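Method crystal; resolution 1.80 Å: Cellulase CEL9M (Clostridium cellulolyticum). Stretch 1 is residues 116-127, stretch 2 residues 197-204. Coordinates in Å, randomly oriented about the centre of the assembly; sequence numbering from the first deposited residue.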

ATOM      1  N   TYR A 116      -9.071  12.452  11.440  1.00  9.27           N
ATOM      2  CA  TYR A 116     -10.185  11.685  10.888  1.00  9.93           C
ATOM      3  C   TYR A 116      -9.562  10.623  10.002  1.00 10.63           C
ATOM      4  O   TYR A 116      -8.680  10.936   9.196  1.00 10.78           O
ATOM      5  CB  TYR A 116     -11.086  12.600  10.064  1.00 12.93           C
ATOM      6  CG  TYR A 116     -11.902  13.538  10.918  1.00 14.00           C
ATOM      7  CD1 TYR A 116     -13.078  13.104  11.526  1.00 15.29           C
ATOM      8  CD2 TYR A 116     -11.476  14.845  11.156  1.00 15.02           C
ATOM      9  CE1 TYR A 116     -13.816  13.946  12.354  1.00 16.68           C
ATOM     10  CE2 TYR A 116     -12.208  15.697  11.986  1.00 18.07           C
ATOM     11  CZ  TYR A 116     -13.376  15.238  12.579  1.00 19.21           C
ATOM     12  OH  TYR A 116     -14.107  16.065  13.400  1.00 24.07           O
ATOM     13  N   TYR A 117     -10.005   9.372  10.131  1.00 10.15           N
ATOM     14  CA  TYR A 117      -9.393   8.323   9.324  1.00 10.13           C
ATOM     15  C   TYR A 117     -10.291   7.366   8.550  1.00  9.60           C
ATOM     16  O   TYR A 117      -9.802   6.414   7.945  1.00 11.44           O
ATOM     17  CB  TYR A 117      -8.385   7.540  10.174  1.00  9.61           C
ATOM     18  CG  TYR A 117      -8.949   6.790  11.359  1.00 11.00           C
ATOM     19  CD1 TYR A 117      -9.610   5.574  11.192  1.00  8.72           C
ATOM     20  CD2 TYR A 117      -8.759   7.263  12.662  1.00 10.11           C
ATOM     21  CE1 TYR A 117     -10.059   4.839  12.294  1.00 10.58           C
ATOM     22  CE2 TYR A 117      -9.202   6.542  13.765  1.00 10.43           C
ATOM     23  CZ  TYR A 117      -9.847   5.329  13.575  1.00 10.86           C
ATOM     24  OH  TYR A 117     -10.259   4.602  14.666  1.00 12.25           O
ATOM     25  N   GLN A 118     -11.598   7.594   8.566  1.00  8.90           N
ATOM     26  CA  GLN A 118     -12.481   6.758   7.766  1.00  8.74           C
ATOM     27  C   GLN A 118     -13.680   7.544   7.291  1.00  9.90           C
ATOM     28  O   GLN A 118     -14.401   8.148   8.085  1.00  9.61           O
ATOM     29  CB  GLN A 118     -12.970   5.499   8.498  1.00  8.38           C
ATOM     30  CG  GLN A 118     -13.755   4.592   7.520  1.00  8.53           C
ATOM     31  CD  GLN A 118     -14.164   3.241   8.081  1.00  9.55           C
ATOM     32  OE1 GLN A 118     -13.385   2.566   8.753  1.00  9.53           O
ATOM     33  NE2 GLN A 118     -15.394   2.828   7.781  1.00  9.72           N
ATOM     34  N   VAL A 119     -13.866   7.557   5.978  1.00  8.99           N
ATOM     35  CA  VAL A 119     -14.993   8.238   5.363  1.00  9.81           C
ATOM     36  C   VAL A 119     -15.773   7.158   4.636  1.00 10.04           C
ATOM     37  O   VAL A 119     -15.228   6.470   3.769  1.00  9.30           O
ATOM     38  CB  VAL A 119     -14.527   9.304   4.358  1.00  9.40           C
ATOM     39  CG1 VAL A 119     -15.721   9.857   3.581  1.00 11.73           C
ATOM     40  CG2 VAL A 119     -13.818  10.424   5.102  1.00 10.50           C
ATOM     41  N   GLY A 120     -17.042   7.012   5.004  1.00 10.31           N
ATOM     42  CA  GLY A 120     -17.889   5.996   4.406  1.00 11.01           C
ATOM     43  C   GLY A 120     -18.122   4.863   5.389  1.00 11.35           C
ATOM     44  O   GLY A 120     -17.371   4.693   6.352  1.00 10.11           O
ATOM     45  N   GLU A 121     -19.174   4.086   5.158  1.00 10.89           N
ATOM     46  CA  GLU A 121     -19.495   2.959   6.025  1.00 10.62           C
ATOM     47  C   GLU A 121     -19.488   1.730   5.117  1.00 10.90           C
ATOM     48  O   GLU A 121     -20.273   1.644   4.173  1.00 10.92           O
ATOM     49  CB  GLU A 121     -20.871   3.175   6.669  1.00 11.71           C
ATOM     50  CG  GLU A 121     -21.212   2.203   7.788  1.00 11.55           C
ATOM     51  CD  GLU A 121     -21.573   0.827   7.278  1.00 10.61           C
ATOM     52  OE1 GLU A 121     -22.568   0.712   6.533  1.00 12.15           O
ATOM     53  OE2 GLU A 121     -20.866  -0.140   7.619  1.00 12.14           O
ATOM     54  N   GLY A 122     -18.580   0.800   5.403  1.00 10.18           N
ATOM     55  CA  GLY A 122     -18.420  -0.396   4.592  1.00 11.16           C
ATOM     56  C   GLY A 122     -19.633  -1.209   4.177  1.00 11.92           C
ATOM     57  O   GLY A 122     -19.781  -1.556   3.003  1.00 10.96           O
ATOM     58  N   ASN A 123     -20.495  -1.540   5.129  1.00 12.46           N
ATOM     59  CA  ASN A 123     -21.673  -2.343   4.821  1.00 13.60           C
ATOM     60  C   ASN A 123     -22.590  -1.697   3.793  1.00 14.14           C
ATOM     61  O   ASN A 123     -22.986  -2.337   2.820  1.00 13.59           O
ATOM     62  CB  ASN A 123     -22.446  -2.640   6.104  1.00 15.69           C
ATOM     63  CG  ASN A 123     -21.624  -3.428   7.096  1.00 20.29           C
ATOM     64  OD1 ASN A 123     -21.200  -4.547   6.806  1.00 24.03           O
ATOM     65  ND2 ASN A 123     -21.381  -2.848   8.269  1.00 21.50           N
ATOM     66  N   ALA A 124     -22.919  -0.428   4.008  1.00 13.09           N
ATOM     67  CA  ALA A 124     -23.798   0.298   3.098  1.00 12.93           C
ATOM     68  C   ALA A 124     -23.147   0.546   1.744  1.00 13.14           C
ATOM     69  O   ALA A 124     -23.783   0.392   0.702  1.00 11.86           O
ATOM     70  CB  ALA A 124     -24.214   1.623   3.723  1.00 10.27           C
ATOM     71  N   ASP A 125     -21.875   0.931   1.757  1.00 12.14           N
ATOM     72  CA  ASP A 125     -21.169   1.202   0.510  1.00 12.23           C
ATOM     73  C   ASP A 125     -21.175  -0.013  -0.409  1.00 12.90           C
ATOM     74  O   ASP A 125     -21.301   0.119  -1.625  1.00 12.25           O
ATOM     75  CB  ASP A 125     -19.723   1.609   0.795  1.00 11.34           C
ATOM     76  CG  ASP A 125     -18.964   1.963  -0.467  1.00 12.40           C
ATOM     77  OD1 ASP A 125     -19.304   2.981  -1.098  1.00 11.97           O
ATOM     78  OD2 ASP A 125     -18.034   1.217  -0.830  1.00 12.25           O
ATOM     79  N   HIS A 126     -21.055  -1.196   0.177  1.00 12.60           N
ATOM     80  CA  HIS A 126     -21.020  -2.423  -0.604  1.00 15.93           C
ATOM     81  C   HIS A 126     -22.353  -2.859  -1.203  1.00 16.60           C
ATOM     82  O   HIS A 126     -22.383  -3.747  -2.053  1.00 18.62           O
ATOM     83  CB  HIS A 126     -20.414  -3.543   0.241  1.00 14.24           C
ATOM     84  CG  HIS A 126     -18.974  -3.315   0.581  1.00 17.36           C
ATOM     85  ND1 HIS A 126     -18.254  -4.162   1.395  1.00 17.59           N
ATOM     86  CD2 HIS A 126     -18.117  -2.337   0.202  1.00 16.03           C
ATOM     87  CE1 HIS A 126     -17.013  -3.717   1.499  1.00 19.41           C
ATOM     88  NE2 HIS A 126     -16.904  -2.611   0.785  1.00 15.26           N
ATOM     89  N   THR A 127     -23.451  -2.240  -0.776  1.00 16.93           N
ATOM     90  CA  THR A 127     -24.759  -2.587  -1.331  1.00 18.08           C
ATOM     91  C   THR A 127     -24.969  -1.815  -2.629  1.00 18.23           C
ATOM     92  O   THR A 127     -25.923  -2.065  -3.368  1.00 18.55           O
ATOM     93  CB  THR A 127     -25.916  -2.237  -0.370  1.00 17.40           C
ATOM     94  OG1 THR A 127     -25.935  -0.823  -0.137  1.00 18.99           O
ATOM     95  CG2 THR A 127     -25.756  -2.972   0.951  1.00 19.24           C
TER
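Stretch 2 (197-204) VGNGQSFY

Stretch 2 (Val197 to Tyr204) has no regular helix or strand; it runs alongside stretch 1 in the same sense, with Gly198 nearest Tyr117 (CA to CA 8.9 Å), Gly200 nearest Gln118 (7.9 Å) and Phe203 nearest Gly122 (7.5 Å). It therefore follows stretch 1 from its strand, across the turn at Gly120, to the helix that starts at Gly122; 416 Å² is buried in all. At the strand end, the backbone N of Asn199 donates to Tyr117 OH (2.9 Å, nearly linear at 172°). Water 1 bridges the next step, donating both to Gln118 OE1 (2.7 Å) and to Asn199 O (2.8 Å), two acceptors that stand 4.0 Å apart. Gln201, at phi/psi 57/-152, is the polar centre. Its OE1 accepts twice, from Gln118 NE2 (3.0 Å) and from the backbone N of Gly122 (2.9 Å), and its NE2 donates to Glu121 OE2 (2.8 Å). Gln118 NE2 spends its other hydrogen on Gly120 O (3.1 Å), so the amide ties the turn to stretch 2. Glu121 caps the helix: OE1 accepts from Ala124 N (2.8 Å) and OE2 from Asn123 N (2.9 Å), so OE2 serves the helix and Gln201 together; a weak bond from Asn123 ND2 to Glu121 OE2 (2.8 Å) adds to it. The Phe203 side chain closes the contact without a hydrogen bond to stretch 1. Its CE2 is 3.4 Å from Gly122 CA, where a CB would clash with the ring, and its CZ is 3.7 Å from Asn123 N. The edge of His126 points toward the face of Phe203 in an offset edge-to-face pair, centroids 5.0 Å apart and planes at 73°; His126 NE2 is satisfied elsewhere in the structure. In stretch 2 itself, Gly200 O accepts from Tyr204 N (3.0 Å) and weakly from Phe203 N (3.3 Å).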

ATOM      1  N   VAL A 197      -5.090  -0.067  18.874  1.00 13.65           N
ATOM      2  CA  VAL A 197      -5.313  -0.078  17.430  1.00 12.60           C
ATOM      3  C   VAL A 197      -6.562   0.713  17.049  1.00 13.70           C
ATOM      4  O   VAL A 197      -7.497   0.837  17.842  1.00 13.35           O
ATOM      5  CB  VAL A 197      -5.455  -1.518  16.875  1.00 13.77           C
ATOM      6  CG1 VAL A 197      -4.167  -2.293  17.109  1.00 14.83           C
ATOM      7  CG2 VAL A 197      -6.640  -2.221  17.527  1.00 14.64           C
ATOM      8  N   GLY A 198      -6.565   1.247  15.829  1.00 12.59           N
ATOM      9  CA  GLY A 198      -7.698   2.017  15.347  1.00 10.85           C
ATOM     10  C   GLY A 198      -8.830   1.115  14.886  1.00 12.05           C
ATOM     11  O   GLY A 198      -8.696  -0.109  14.896  1.00 11.98           O
ATOM     12  N   ASN A 199      -9.943   1.718  14.477  1.00 11.81           N
ATOM     13  CA  ASN A 199     -11.110   0.965  14.025  1.00 12.94           C
ATOM     14  C   ASN A 199     -11.161   0.832  12.505  1.00 12.48           C
ATOM     15  O   ASN A 199     -10.885   1.785  11.780  1.00 13.74           O
ATOM     16  CB  ASN A 199     -12.395   1.650  14.502  1.00 17.20           C
ATOM     17  CG  ASN A 199     -12.486   1.746  16.016  1.00 21.98           C
ATOM     18  OD1 ASN A 199     -12.503   0.732  16.713  1.00 24.15           O
ATOM     19  ND2 ASN A 199     -12.546   2.972  16.531  1.00 25.13           N
ATOM     20  N   GLY A 200     -11.528  -0.354  12.033  1.00 11.02           N
ATOM     21  CA  GLY A 200     -11.636  -0.591  10.604  1.00 11.75           C
ATOM     22  C   GLY A 200     -12.839  -1.470  10.313  1.00 13.11           C
ATOM     23  O   GLY A 200     -12.903  -2.141   9.278  1.00 12.45           O
ATOM     24  N   GLN A 201     -13.806  -1.448  11.227  1.00 11.83           N
ATOM     25  CA  GLN A 201     -15.004  -2.266  11.105  1.00 13.75           C
ATOM     26  C   GLN A 201     -14.553  -3.719  10.980  1.00 15.18           C
ATOM     27  O   GLN A 201     -13.492  -4.077  11.486  1.00 16.98           O
ATOM     28  CB  GLN A 201     -15.830  -1.836   9.887  1.00 13.08           C
ATOM     29  CG  GLN A 201     -16.323  -0.388   9.972  1.00 12.85           C
ATOM     30  CD  GLN A 201     -17.381  -0.060   8.929  1.00 14.68           C
ATOM     31  OE1 GLN A 201     -17.068   0.332   7.803  1.00 12.01           O
ATOM     32  NE2 GLN A 201     -18.646  -0.236   9.298  1.00 15.42           N
ATOM     33  N   SER A 202     -15.334  -4.562  10.315  1.00 15.52           N
ATOM     34  CA  SER A 202     -14.941  -5.960  10.176  1.00 15.31           C
ATOM     35  C   SER A 202     -14.075  -6.160   8.937  1.00 15.36           C
ATOM     36  O   SER A 202     -13.591  -7.262   8.673  1.00 16.17           O
ATOM     37  CB  SER A 202     -16.183  -6.852  10.088  1.00 18.49           C
ATOM     38  OG  SER A 202     -16.946  -6.545   8.934  1.00 21.24           O
ATOM     39  N   PHE A 203     -13.869  -5.082   8.189  1.00 12.17           N
ATOM     40  CA  PHE A 203     -13.096  -5.132   6.954  1.00 12.45           C
ATOM     41  C   PHE A 203     -11.597  -5.098   7.191  1.00 12.26           C
ATOM     42  O   PHE A 203     -10.841  -5.827   6.548  1.00 12.03           O
ATOM     43  CB  PHE A 203     -13.525  -3.976   6.053  1.00 12.85           C
ATOM     44  CG  PHE A 203     -14.996  -3.970   5.767  1.00 14.77           C
ATOM     45  CD1 PHE A 203     -15.553  -4.917   4.914  1.00 16.53           C
ATOM     46  CD2 PHE A 203     -15.836  -3.065   6.402  1.00 15.68           C
ATOM     47  CE1 PHE A 203     -16.928  -4.966   4.704  1.00 17.48           C
ATOM     48  CE2 PHE A 203     -17.212  -3.107   6.197  1.00 16.48           C
ATOM     49  CZ  PHE A 203     -17.757  -4.060   5.347  1.00 16.75           C
ATOM     50  N   TYR A 204     -11.170  -4.244   8.109  1.00  9.19           N
ATOM     51  CA  TYR A 204      -9.757  -4.140   8.433  1.00  9.36           C
ATOM     52  C   TYR A 204      -9.564  -4.230   9.935  1.00 10.25           C
ATOM     53  O   TYR A 204      -9.391  -3.223  10.619  1.00 12.46           O
ATOM     54  CB  TYR A 204      -9.187  -2.833   7.880  1.00  9.58           C
ATOM     55  CG  TYR A 204      -8.991  -2.885   6.380  1.00 10.19           C
ATOM     56  CD1 TYR A 204      -7.879  -3.521   5.827  1.00 10.26           C
ATOM     57  CD2 TYR A 204      -9.945  -2.352   5.511  1.00  8.71           C
ATOM     58  CE1 TYR A 204      -7.721  -3.631   4.447  1.00 11.19           C
ATOM     59  CE2 TYR A 204      -9.798  -2.455   4.128  1.00  9.24           C
ATOM     60  CZ  TYR A 204      -8.684  -3.097   3.605  1.00  9.04           C
ATOM     61  OH  TYR A 204      -8.528  -3.208   2.243  1.00  9.12           O
TER
HETATM   62  O   HOH W   1     -10.731   2.737   9.197  1.00 10.50           O
HETATM   63  O   HOH W   2     -18.656  -4.232   9.620  1.00 30.11           O